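Local coordinates for protein levansucrase (Bacillus subtilis, PDB 1OYG) that is a bacterial enzyme of the levansucrase/invertase family, with the five-bladed beta-propeller fold of that family, at residues Lys111-Lys122 with Ser178-Tyr188. Numbering follows the deposited sequence.
Sequences KNAGRVFKDSDK and SSLNINGVEDY
F117 and Y188 form an offset stack where the outermost strands of neighbouring propeller blades, 111-115 and 180-192, run nearly parallel here without direct backbone pairing. The ring planes lie 15° apart, with centroids separated by 4.4 Å. F117 CE1 sits 3.3 Å from Y188 CZ, while the Y188 hydroxyl reaches over the middle of the phenyl face. A chi1 of -172° swings Y188 CG away from the backbone N and carries the ring across to F117. V116 CG1 covers the other face of F117 and meets V185 CG1 at 4.0 Å, the two valines crossing at about a right angle. V185 CG2 packs 3.7 Å from D121 OD2. Toward the start of both segments, I182 CD1 lies against A113 CB and 3.6 Å from R115 O, and a water joins A113 O to I182 N. A second water links D121 OD1 to V185 N. At their N-terminal ends K111 NZ donates to S178 O (3.0 Å), from above the carbonyl plane. The Y188 and Y153 hydroxyls are hydrogen-bonded. D121 OD2, in plane at the F117 ring edge, accepts K118 N at 2.9 Å across a type I turn. R115 forms salt bridges through NH2 to E136 and through NH1 to D119 OD1 (3.0 Å, 176°), which lies in plane at the guanidinium edge; F117 O sits over one face, offset toward the rim.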
loop_
_atom_site.group_PDB
_atom_site.type_symbol
_atom_site.label_atom_id
_atom_site.label_comp_id
_atom_site.label_asym_id
_atom_site.label_seq_id
_atom_site.Cartn_x
_atom_site.Cartn_y
_atom_site.Cartn_z
ATOM N N LYS A 111 14.110 -16.566 -9.110
ATOM C CA LYS A 111 14.197 -17.772 -8.297
ATOM C C LYS A 111 13.467 -17.563 -6.976
ATOM O O LYS A 111 13.246 -16.434 -6.551
ATOM C CB LYS A 111 15.662 -18.124 -8.035
ATOM C CG LYS A 111 16.438 -18.495 -9.296
ATOM C CD LYS A 111 17.910 -18.769 -9.008
ATOM C CE LYS A 111 18.133 -20.113 -8.341
ATOM N NZ LYS A 111 19.535 -20.267 -7.856
ATOM N N ASN A 112 13.113 -18.669 -6.332
ATOM C CA ASN A 112 12.311 -18.672 -5.118
ATOM C C ASN A 112 13.134 -19.206 -3.947
ATOM O O ASN A 112 13.426 -20.396 -3.880
ATOM C CB ASN A 112 11.076 -19.545 -5.362
ATOM C CG ASN A 112 10.074 -19.510 -4.221
ATOM O OD1 ASN A 112 10.282 -18.866 -3.198
ATOM N ND2 ASN A 112 8.970 -20.224 -4.405
ATOM N N ALA A 113 13.523 -18.308 -3.042
ATOM C CA ALA A 113 14.229 -18.683 -1.813
ATOM C C ALA A 113 13.292 -19.242 -0.744
ATOM O O ALA A 113 13.745 -19.657 0.321
ATOM C CB ALA A 113 14.995 -17.491 -1.259
ATOM N N GLY A 114 11.991 -19.234 -1.023
ATOM C CA GLY A 114 11.001 -19.822 -0.141
ATOM C C GLY A 114 10.490 -18.819 0.869
ATOM O O GLY A 114 10.708 -17.616 0.745
ATOM N N ARG A 115 9.795 -19.324 1.880
ATOM C CA ARG A 115 9.247 -18.482 2.930
ATOM C C ARG A 115 10.346 -17.803 3.734
ATOM O O ARG A 115 11.396 -18.394 4.003
ATOM C CB ARG A 115 8.385 -19.311 3.878
ATOM C CG ARG A 115 6.957 -19.503 3.400
ATOM C CD ARG A 115 6.052 -20.126 4.428
ATOM N NE ARG A 115 5.923 -19.278 5.611
ATOM C CZ ARG A 115 5.454 -19.684 6.786
ATOM N NH1 ARG A 115 5.060 -20.939 6.960
ATOM N NH2 ARG A 115 5.386 -18.829 7.799
ATOM N N VAL A 116 10.082 -16.563 4.127
ATOM C CA VAL A 116 10.972 -15.823 5.012
ATOM C C VAL A 116 10.963 -16.451 6.401
ATOM O O VAL A 116 12.008 -16.579 7.034
ATOM C CB VAL A 116 10.561 -14.340 5.110
ATOM C CG1 VAL A 116 11.315 -13.626 6.240
ATOM C CG2 VAL A 116 10.802 -13.646 3.780
ATOM N N PHE A 117 9.777 -16.850 6.859
ATOM C CA PHE A 117 9.581 -17.325 8.224
ATOM C C PHE A 117 9.264 -18.813 8.296
ATOM O O PHE A 117 8.596 -19.362 7.423
ATOM C CB PHE A 117 8.431 -16.552 8.878
ATOM C CG PHE A 117 8.698 -15.083 9.029
ATOM C CD1 PHE A 117 9.624 -14.627 9.955
ATOM C CD2 PHE A 117 8.016 -14.151 8.255
ATOM C CE1 PHE A 117 9.872 -13.273 10.098
ATOM C CE2 PHE A 117 8.268 -12.803 8.391
ATOM C CZ PHE A 117 9.190 -12.361 9.320
ATOM N N LYS A 118 9.779 -19.458 9.336
ATOM C CA LYS A 118 9.305 -20.764 9.782
ATOM C C LYS A 118 8.099 -20.526 10.684
ATOM O O LYS A 118 7.995 -19.472 11.308
ATOM C CB LYS A 118 10.389 -21.497 10.586
ATOM C CG LYS A 118 11.734 -21.672 9.882
ATOM C CD LYS A 118 12.771 -22.236 10.853
ATOM C CE LYS A 118 14.188 -22.321 10.263
ATOM N NZ LYS A 118 14.615 -21.159 9.442
ATOM N N ASP A 119 7.203 -21.503 10.773
ATOM C CA ASP A 119 6.048 -21.400 11.670
ATOM C C ASP A 119 6.467 -21.168 13.125
ATOM O O ASP A 119 5.763 -20.499 13.880
ATOM C CB ASP A 119 5.183 -22.662 11.590
ATOM C CG ASP A 119 4.387 -22.755 10.299
ATOM O OD1 ASP A 119 4.087 -21.706 9.686
ATOM O OD2 ASP A 119 4.001 -23.853 9.841
ATOM N N SER A 120 7.616 -21.722 13.506
ATOM C CA SER A 120 8.124 -21.605 14.869
ATOM C C SER A 120 8.706 -20.226 15.197
ATOM O O SER A 120 8.877 -19.912 16.369
ATOM C CB SER A 120 9.185 -22.680 15.126
ATOM O OG SER A 120 10.237 -22.605 14.179
ATOM N N ASP A 121 9.016 -19.416 14.185
ATOM C CA ASP A 121 9.672 -18.120 14.412
ATOM C C ASP A 121 8.856 -17.164 15.273
ATOM O O ASP A 121 9.419 -16.444 16.093
ATOM C CB ASP A 121 9.996 -17.419 13.089
ATOM C CG ASP A 121 11.173 -18.031 12.359
ATOM O OD1 ASP A 121 12.017 -18.709 12.983
ATOM O OD2 ASP A 121 11.342 -17.846 11.137
ATOM N N LYS A 122 7.538 -17.154 15.091
ATOM C CA LYS A 122 6.662 -16.236 15.828
ATOM C C LYS A 122 6.644 -16.552 17.323
ATOM O O LYS A 122 6.418 -15.667 18.145
ATOM C CB LYS A 122 5.238 -16.262 15.260
ATOM C CG LYS A 122 4.502 -17.586 15.459
ATOM C CD LYS A 122 3.077 -17.565 14.906
ATOM C CE LYS A 122 3.037 -17.567 13.394
ATOM N NZ LYS A 122 3.470 -18.863 12.808
ATOM N N SER A 178 25.626 -18.392 -7.381
ATOM C CA SER A 178 24.460 -18.992 -8.037
ATOM C C SER A 178 23.130 -18.814 -7.300
ATOM O O SER A 178 22.079 -18.748 -7.943
ATOM C CB SER A 178 24.705 -20.488 -8.279
ATOM O OG SER A 178 25.227 -21.134 -7.127
ATOM N N SER A 179 23.160 -18.742 -5.968
ATOM C CA SER A 179 21.923 -18.706 -5.185
ATOM C C SER A 179 21.958 -17.779 -3.966
ATOM O O SER A 179 23.016 -17.335 -3.526
ATOM C CB SER A 179 21.548 -20.126 -4.738
ATOM O OG SER A 179 22.454 -20.622 -3.771
ATOM N N LEU A 180 20.768 -17.472 -3.461
ATOM C CA LEU A 180 20.582 -16.860 -2.152
ATOM C C LEU A 180 19.849 -17.885 -1.307
ATOM O O LEU A 180 18.964 -18.580 -1.807
ATOM C CB LEU A 180 19.738 -15.586 -2.240
ATOM C CG LEU A 180 20.351 -14.375 -2.949
ATOM C CD1 LEU A 180 19.392 -13.195 -2.868
ATOM C CD2 LEU A 180 21.707 -14.002 -2.365
ATOM N N ASN A 181 20.213 -17.976 -0.033
ATOM C CA ASN A 181 19.601 -18.933 0.880
ATOM C C ASN A 181 19.224 -18.241 2.185
ATOM O O ASN A 181 20.060 -17.595 2.806
ATOM C CB ASN A 181 20.556 -20.107 1.132
ATOM C CG ASN A 181 20.829 -20.918 -0.130
ATOM O OD1 ASN A 181 20.154 -21.910 -0.406
ATOM N ND2 ASN A 181 21.809 -20.484 -0.915
ATOM N N ILE A 182 17.958 -18.344 2.580
ATOM C CA ILE A 182 17.499 -17.778 3.847
ATOM C C ILE A 182 17.904 -18.724 4.973
ATOM O O ILE A 182 17.505 -19.887 4.989
ATOM C CB ILE A 182 15.964 -17.548 3.843
ATOM C CG1 ILE A 182 15.572 -16.526 2.773
ATOM C CG2 ILE A 182 15.494 -17.072 5.217
ATOM C CD1 ILE A 182 14.101 -16.544 2.410
ATOM N N ASN A 183 18.710 -18.222 5.900
ATOM C CA ASN A 183 19.179 -19.008 7.038
ATOM C C ASN A 183 18.247 -18.911 8.241
ATOM O O ASN A 183 18.168 -19.836 9.053
ATOM C CB ASN A 183 20.595 -18.570 7.420
ATOM C CG ASN A 183 21.570 -18.724 6.278
ATOM O OD1 ASN A 183 22.267 -17.780 5.904
ATOM N ND2 ASN A 183 21.611 -19.915 5.700
ATOM N N GLY A 184 17.528 -17.800 8.337
ATOM C CA GLY A 184 16.630 -17.562 9.449
ATOM C C GLY A 184 16.394 -16.083 9.641
ATOM O O GLY A 184 16.783 -15.274 8.804
ATOM N N VAL A 185 15.745 -15.737 10.745
ATOM C CA VAL A 185 15.480 -14.352 11.089
ATOM C C VAL A 185 15.950 -14.048 12.504
ATOM O O VAL A 185 16.177 -14.947 13.314
ATOM C CB VAL A 185 13.975 -13.990 10.953
ATOM C CG1 VAL A 185 13.483 -14.257 9.536
ATOM C CG2 VAL A 185 13.123 -14.745 11.977
ATOM N N GLU A 186 16.105 -12.761 12.784
ATOM C CA GLU A 186 16.381 -12.289 14.131
ATOM C C GLU A 186 15.774 -10.903 14.306
ATOM O O GLU A 186 15.244 -10.326 13.357
ATOM C CB GLU A 186 17.885 -12.276 14.409
ATOM C CG GLU A 186 18.691 -11.316 13.557
ATOM C CD GLU A 186 20.177 -11.429 13.832
ATOM O OE1 GLU A 186 20.778 -12.429 13.397
ATOM O OE2 GLU A 186 20.742 -10.534 14.498
ATOM N N ASP A 187 15.836 -10.383 15.526
ATOM C CA ASP A 187 15.260 -9.083 15.848
ATOM C C ASP A 187 13.834 -8.966 15.315
ATOM O O ASP A 187 13.457 -7.971 14.686
ATOM C CB ASP A 187 16.154 -7.969 15.304
ATOM C CG ASP A 187 15.901 -6.641 15.979
ATOM O OD1 ASP A 187 15.626 -6.622 17.200
ATOM O OD2 ASP A 187 15.957 -5.562 15.359
ATOM N N TYR A 188 13.064 -10.017 15.587
ATOM C CA TYR A 188 11.713 -10.215 15.083
ATOM C C TYR A 188 10.733 -9.736 16.146
ATOM O O TYR A 188 10.610 -10.354 17.202
ATOM C CB TYR A 188 11.526 -11.709 14.811
ATOM C CG TYR A 188 10.253 -12.141 14.114
ATOM C CD1 TYR A 188 9.408 -11.233 13.479
ATOM C CD2 TYR A 188 9.909 -13.489 14.072
ATOM C CE1 TYR A 188 8.260 -11.658 12.844
ATOM C CE2 TYR A 188 8.764 -13.920 13.439
ATOM C CZ TYR A 188 7.944 -13.005 12.822
ATOM O OH TYR A 188 6.809 -13.438 12.182
HETATM O O HOH W 1 16.314 -20.174 0.999
HETATM O O HOH W 2 14.940 -18.197 12.332
#